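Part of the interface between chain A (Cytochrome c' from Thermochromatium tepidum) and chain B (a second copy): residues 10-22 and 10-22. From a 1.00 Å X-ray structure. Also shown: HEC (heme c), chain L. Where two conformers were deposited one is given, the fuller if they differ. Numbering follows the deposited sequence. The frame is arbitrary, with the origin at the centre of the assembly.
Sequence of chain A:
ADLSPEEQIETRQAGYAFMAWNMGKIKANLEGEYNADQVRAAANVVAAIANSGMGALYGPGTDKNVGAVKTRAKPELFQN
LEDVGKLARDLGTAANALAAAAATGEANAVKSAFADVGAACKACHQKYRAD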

# COMPACT_ATOMS: atom_id res chain seq x y z
N GLU A 10 9.20 -8.61 -4.09
CA GLU A 10 8.00 -8.82 -3.29
C GLU A 10 7.31 -7.50 -2.94
O GLU A 10 6.10 -7.39 -2.92
CB GLU A 10 8.35 -9.58 -1.99
CG GLU A 10 8.84 -11.00 -2.28
CD GLU A 10 9.46 -11.73 -1.08
OE1 GLU A 10 10.01 -11.07 -0.15
OE2 GLU A 10 9.43 -12.99 -1.07
N THR A 11 8.13 -6.51 -2.61
CA THR A 11 7.57 -5.23 -2.15
C THR A 11 6.89 -4.47 -3.28
O THR A 11 5.80 -3.90 -3.09
CB THR A 11 8.67 -4.39 -1.48
OG1 THR A 11 9.18 -5.14 -0.37
CG2 THR A 11 8.06 -3.07 -0.90
N ARG A 12 7.51 -4.46 -4.48
CA ARG A 12 6.84 -3.77 -5.59
C ARG A 12 5.52 -4.47 -5.96
O ARG A 12 4.50 -3.81 -6.17
CB ARG A 12 7.77 -3.55 -6.76
CG ARG A 12 8.18 -4.76 -7.58
CD ARG A 12 9.46 -4.51 -8.30
NE ARG A 12 9.81 -5.62 -9.23
CZ ARG A 12 11.01 -5.81 -9.74
NH1 ARG A 12 12.04 -5.08 -9.38
NH2 ARG A 12 11.22 -6.74 -10.68
N GLN A 13 5.56 -5.82 -5.99
CA GLN A 13 4.34 -6.58 -6.22
C GLN A 13 3.25 -6.22 -5.22
O GLN A 13 2.08 -6.06 -5.56
CB GLN A 13 4.63 -8.07 -6.20
CG GLN A 13 5.45 -8.52 -7.41
CD GLN A 13 5.93 -9.95 -7.31
OE1 GLN A 13 5.94 -10.53 -6.23
NE2 GLN A 13 6.40 -10.47 -8.43
N ALA A 14 3.65 -6.11 -3.93
CA ALA A 14 2.69 -5.76 -2.90
C ALA A 14 2.05 -4.41 -3.16
O ALA A 14 0.85 -4.20 -2.98
CB ALA A 14 3.35 -5.77 -1.53
N GLY A 15 2.87 -3.41 -3.53
CA GLY A 15 2.34 -2.09 -3.81
C GLY A 15 1.30 -2.09 -4.93
O GLY A 15 0.23 -1.49 -4.85
N TYR A 16 1.67 -2.80 -6.04
CA TYR A 16 0.75 -2.83 -7.18
C TYR A 16 -0.56 -3.56 -6.81
O TYR A 16 -1.64 -3.13 -7.12
CB TYR A 16 1.40 -3.54 -8.37
CG TYR A 16 2.61 -2.81 -8.94
CD1 TYR A 16 2.52 -1.47 -9.29
CD2 TYR A 16 3.80 -3.44 -9.12
CE1 TYR A 16 3.63 -0.80 -9.80
CE2 TYR A 16 4.91 -2.80 -9.64
CZ TYR A 16 4.80 -1.46 -9.95
OH TYR A 16 5.95 -0.82 -10.39
N ALA A 17 -0.40 -4.70 -6.11
CA ALA A 17 -1.58 -5.49 -5.71
C ALA A 17 -2.51 -4.67 -4.81
O ALA A 17 -3.75 -4.68 -4.94
CB ALA A 17 -1.15 -6.77 -5.00
N PHE A 18 -1.91 -3.91 -3.89
CA PHE A 18 -2.74 -3.17 -2.94
C PHE A 18 -3.38 -1.98 -3.60
O PHE A 18 -4.56 -1.64 -3.36
CB PHE A 18 -1.95 -2.79 -1.68
CG PHE A 18 -2.86 -2.61 -0.49
CD1 PHE A 18 -3.44 -3.73 0.13
CD2 PHE A 18 -3.18 -1.36 -0.01
CE1 PHE A 18 -4.27 -3.57 1.20
CE2 PHE A 18 -4.05 -1.21 1.05
CZ PHE A 18 -4.63 -2.31 1.65
N MET A 19 -2.66 -1.33 -4.54
CA MET A 19 -3.30 -0.29 -5.42
C MET A 19 -4.44 -0.84 -6.15
O MET A 19 -5.51 -0.21 -6.23
CB MET A 19 -2.38 0.40 -6.47
CG MET A 19 -1.40 1.35 -5.79
SD MET A 19 -0.56 2.44 -6.95
CE MET A 19 0.42 1.24 -7.85
N ALA A 20 -4.26 -2.04 -6.74
CA ALA A 20 -5.33 -2.60 -7.56
C ALA A 20 -6.61 -2.85 -6.76
O ALA A 20 -7.70 -2.62 -7.24
CB ALA A 20 -4.87 -3.88 -8.22
N TRP A 21 -6.46 -3.33 -5.52
CA TRP A 21 -7.63 -3.56 -4.68
C TRP A 21 -8.39 -2.27 -4.47
O TRP A 21 -9.62 -2.18 -4.55
CB TRP A 21 -7.17 -4.17 -3.35
CG TRP A 21 -8.31 -4.44 -2.41
CD1 TRP A 21 -9.44 -5.18 -2.68
CD2 TRP A 21 -8.44 -3.95 -1.06
NE1 TRP A 21 -10.27 -5.16 -1.59
CE2 TRP A 21 -9.68 -4.45 -0.57
CE3 TRP A 21 -7.65 -3.15 -0.21
CZ2 TRP A 21 -10.12 -4.16 0.71
CZ3 TRP A 21 -8.10 -2.86 1.07
CH2 TRP A 21 -9.33 -3.35 1.52
N ASN A 22 -7.66 -1.17 -4.20
CA ASN A 22 -8.28 0.12 -3.99
C ASN A 22 -8.87 0.71 -5.24
O ASN A 22 -9.94 1.32 -5.19
CB ASN A 22 -7.28 1.04 -3.25
CG ASN A 22 -7.22 0.65 -1.78
OD1 ASN A 22 -8.06 1.08 -0.98
ND2 ASN A 22 -6.27 -0.19 -1.43
N GLU B 10 -3.93 -12.78 0.27
CA GLU B 10 -2.83 -12.14 -0.45
C GLU B 10 -2.92 -10.62 -0.38
O GLU B 10 -1.89 -9.95 -0.28
CB GLU B 10 -2.82 -12.59 -1.90
CG GLU B 10 -2.37 -14.03 -2.03
CD GLU B 10 -2.47 -14.46 -3.44
OE1 GLU B 10 -3.58 -14.25 -4.04
OE2 GLU B 10 -1.43 -14.99 -3.95
N THR B 11 -4.11 -10.09 -0.44
CA THR B 11 -4.28 -8.63 -0.45
C THR B 11 -3.90 -8.04 0.92
O THR B 11 -3.26 -6.99 0.98
CB THR B 11 -5.65 -8.24 -0.89
OG1 THR B 11 -5.91 -8.78 -2.22
CG2 THR B 11 -5.82 -6.72 -0.99
N ARG B 12 -4.35 -8.68 2.01
CA ARG B 12 -3.99 -8.12 3.31
C ARG B 12 -2.50 -8.23 3.51
O ARG B 12 -1.86 -7.29 4.02
CB ARG B 12 -4.82 -8.75 4.45
CG ARG B 12 -4.50 -10.22 4.80
CD ARG B 12 -5.70 -10.88 5.46
NE ARG B 12 -5.37 -12.17 6.00
CZ ARG B 12 -6.29 -13.09 6.35
NH1 ARG B 12 -7.59 -12.86 6.15
NH2 ARG B 12 -5.87 -14.20 6.97
N GLN B 13 -1.88 -9.35 3.12
CA GLN B 13 -0.45 -9.49 3.22
C GLN B 13 0.27 -8.39 2.44
O GLN B 13 1.29 -7.87 2.89
CB GLN B 13 0.01 -10.87 2.71
CG GLN B 13 -0.42 -11.97 3.70
CD GLN B 13 -0.15 -13.37 3.16
OE1 GLN B 13 0.03 -13.58 1.94
NE2 GLN B 13 -0.20 -14.34 4.04
N ALA B 14 -0.23 -8.05 1.25
CA ALA B 14 0.36 -6.98 0.46
C ALA B 14 0.30 -5.66 1.22
O ALA B 14 1.28 -4.87 1.22
CB ALA B 14 -0.36 -6.85 -0.89
N GLY B 15 -0.85 -5.33 1.81
CA GLY B 15 -0.93 -4.08 2.55
C GLY B 15 0.04 -4.01 3.70
O GLY B 15 0.71 -2.99 3.90
N TYR B 16 0.15 -5.11 4.47
CA TYR B 16 1.11 -5.09 5.58
C TYR B 16 2.53 -4.98 5.09
O TYR B 16 3.34 -4.24 5.66
CB TYR B 16 0.94 -6.38 6.44
CG TYR B 16 -0.36 -6.50 7.12
CD1 TYR B 16 -0.86 -5.49 7.95
CD2 TYR B 16 -1.12 -7.67 6.97
CE1 TYR B 16 -2.10 -5.60 8.57
CE2 TYR B 16 -2.36 -7.79 7.58
CZ TYR B 16 -2.87 -6.76 8.35
OH TYR B 16 -4.14 -6.86 8.90
N ALA B 17 2.92 -5.71 4.03
CA ALA B 17 4.28 -5.67 3.53
C ALA B 17 4.61 -4.25 3.06
O ALA B 17 5.71 -3.76 3.28
CB ALA B 17 4.43 -6.62 2.38
N PHE B 18 3.64 -3.58 2.40
CA PHE B 18 3.96 -2.28 1.88
C PHE B 18 4.04 -1.25 2.99
O PHE B 18 4.89 -0.34 2.94
CB PHE B 18 2.93 -1.89 0.78
CG PHE B 18 3.54 -0.96 -0.22
CD1 PHE B 18 4.45 -1.42 -1.15
CD2 PHE B 18 3.27 0.41 -0.23
CE1 PHE B 18 5.06 -0.60 -2.08
CE2 PHE B 18 3.87 1.24 -1.15
CZ PHE B 18 4.78 0.74 -2.06
N MET B 19 3.20 -1.39 4.02
CA MET B 19 3.36 -0.53 5.23
C MET B 19 4.73 -0.75 5.82
O MET B 19 5.36 0.23 6.22
CB MET B 19 2.31 -0.80 6.26
CG MET B 19 0.95 -0.23 5.93
SD MET B 19 -0.15 -0.09 7.38
CE MET B 19 -0.44 -1.83 7.74
N ALA B 20 5.14 -1.99 5.98
CA ALA B 20 6.41 -2.26 6.62
C ALA B 20 7.59 -1.63 5.90
O ALA B 20 8.47 -1.07 6.52
CB ALA B 20 6.61 -3.75 6.77
N TRP B 21 7.55 -1.66 4.55
CA TRP B 21 8.64 -1.04 3.79
C TRP B 21 8.69 0.46 4.10
O TRP B 21 9.78 1.01 4.31
CB TRP B 21 8.37 -1.26 2.30
CG TRP B 21 9.40 -0.60 1.45
CD1 TRP B 21 10.74 -0.68 1.54
CD2 TRP B 21 9.16 0.29 0.34
NE1 TRP B 21 11.37 0.11 0.61
CE2 TRP B 21 10.42 0.70 -0.15
CE3 TRP B 21 7.99 0.76 -0.28
CZ2 TRP B 21 10.54 1.58 -1.24
CZ3 TRP B 21 8.11 1.65 -1.34
CH2 TRP B 21 9.37 2.04 -1.80
N ASN B 22 7.55 1.09 4.12
CA ASN B 22 7.51 2.54 4.40
C ASN B 22 7.87 2.87 5.85
O ASN B 22 8.57 3.86 6.09
CB ASN B 22 6.17 3.08 3.94
CG ASN B 22 6.18 3.20 2.41
OD1 ASN B 22 6.77 4.14 1.88
ND2 ASN B 22 5.62 2.21 1.71
FE HEC L . 0.70 -6.66 10.57
CHA HEC L . 1.22 -9.65 8.92
CHB HEC L . 3.61 -5.39 9.25
CHC HEC L . -0.10 -3.56 11.74
CHD HEC L . -2.18 -7.93 11.86
NA HEC L . 2.21 -7.42 9.36
C1A HEC L . 2.24 -8.64 8.78
C2A HEC L . 3.47 -8.84 8.10
C3A HEC L . 4.20 -7.62 8.21
C4A HEC L . 3.31 -6.76 8.96
CMA HEC L . 5.50 -7.25 7.61
CAA HEC L . 3.94 -10.12 7.50
CBA HEC L . 4.27 -10.06 6.09
CGA HEC L . 3.03 -9.68 5.37
O1A HEC L . 3.19 -8.85 4.40
O2A HEC L . 1.91 -10.16 5.59
NB HEC L . 1.58 -4.81 10.46
C1B HEC L . 2.75 -4.50 9.92
C2B HEC L . 3.14 -3.13 10.19
C3B HEC L . 2.04 -2.61 10.87
C4B HEC L . 1.08 -3.68 11.02
CMB HEC L . 4.38 -2.45 9.78
CAB HEC L . 1.82 -1.23 11.46
CBB HEC L . 2.26 -0.07 10.67
NC HEC L . -0.87 -5.88 11.62
C1C HEC L . -1.02 -4.59 12.05
C2C HEC L . -2.21 -4.41 12.88
C3C HEC L . -2.80 -5.70 12.88
C4C HEC L . -1.92 -6.56 12.11
CMC HEC L . -2.57 -3.14 13.54
CAC HEC L . -4.04 -6.16 13.59
CBC HEC L . -5.02 -5.10 13.99
ND HEC L . -0.25 -8.43 10.48
C1D HEC L . -1.43 -8.78 11.05
C2D HEC L . -1.85 -10.10 10.72
C3D HEC L . -0.93 -10.58 9.82
C4D HEC L . 0.04 -9.49 9.66
CMD HEC L . -3.07 -10.82 11.26
CAD HEC L . -0.91 -11.88 9.06
CBD HEC L . -1.65 -11.71 7.70
CGD HEC L . -1.78 -13.02 6.95
O1D HEC L . -0.73 -13.72 6.83
O2D HEC L . -2.90 -13.34 6.53

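Two copies of the same helix cross at 121° between their N-to-C directions, their axes 8.1 Å apart at closest approach. Small residues suit this crossing, and alanine supplies them: A14(A) meets its own copy, with CB of A14(A) 3.9 Å from CB of A14(B). A17(B) extends this patch of methyl contacts, its CB lying 4.1 Å from CB of A14(A).

Flanking the alanines, F18(A) and F18(B) each reach across to the other helix. Their chi1 is t (-154° in chain A, -152° in chain B), and with chi2 near 73° the ring lies against the partner backbone at G15(B) or G15(A). CA of G15(A) sits 3.8 Å from the centroid of the F18(B) ring, 26° off the ring normal, a CH-pi contact repeated between G15(B) and F18(A). Glycine suits this place because an ideal CB on G15(A) would come within 2.7 Å of CE1 of F18(B), a clash. The edge of the same ring meets a carbonyl: CD1 of F18(B) is 3.4 Å from O of T11(A). That oxygen already accepts the helical hydrogen bond from N of G15(A).

T11(A) and T11(B) adopt chi1 m, which turns the methyl to the partner; CG2 of T11(A) packs 3.7 Å from CG of W21(B). OG1 of T11(A) is hydrogen-bonded elsewhere in the structure, so the residue can offer an apolar surface here without stranding its hydroxyl. W21(B), t like F18(B), brings the CG end of its indole to that methyl.

No hydrogen bond joins the two stretches; the contact rests on shape. The CA-to-CB bonds of R12(B) and Q13(B) point away from chain A. These residues serve heme c: NE of R12(B) donates to O2D of the heme at 2.8 Å, and NE2 of Q13(B) to its O1D at 2.9 Å. The CA-to-CB bond of Y16(B) also points away; with chi1 m, one face of its ring lies over the heme.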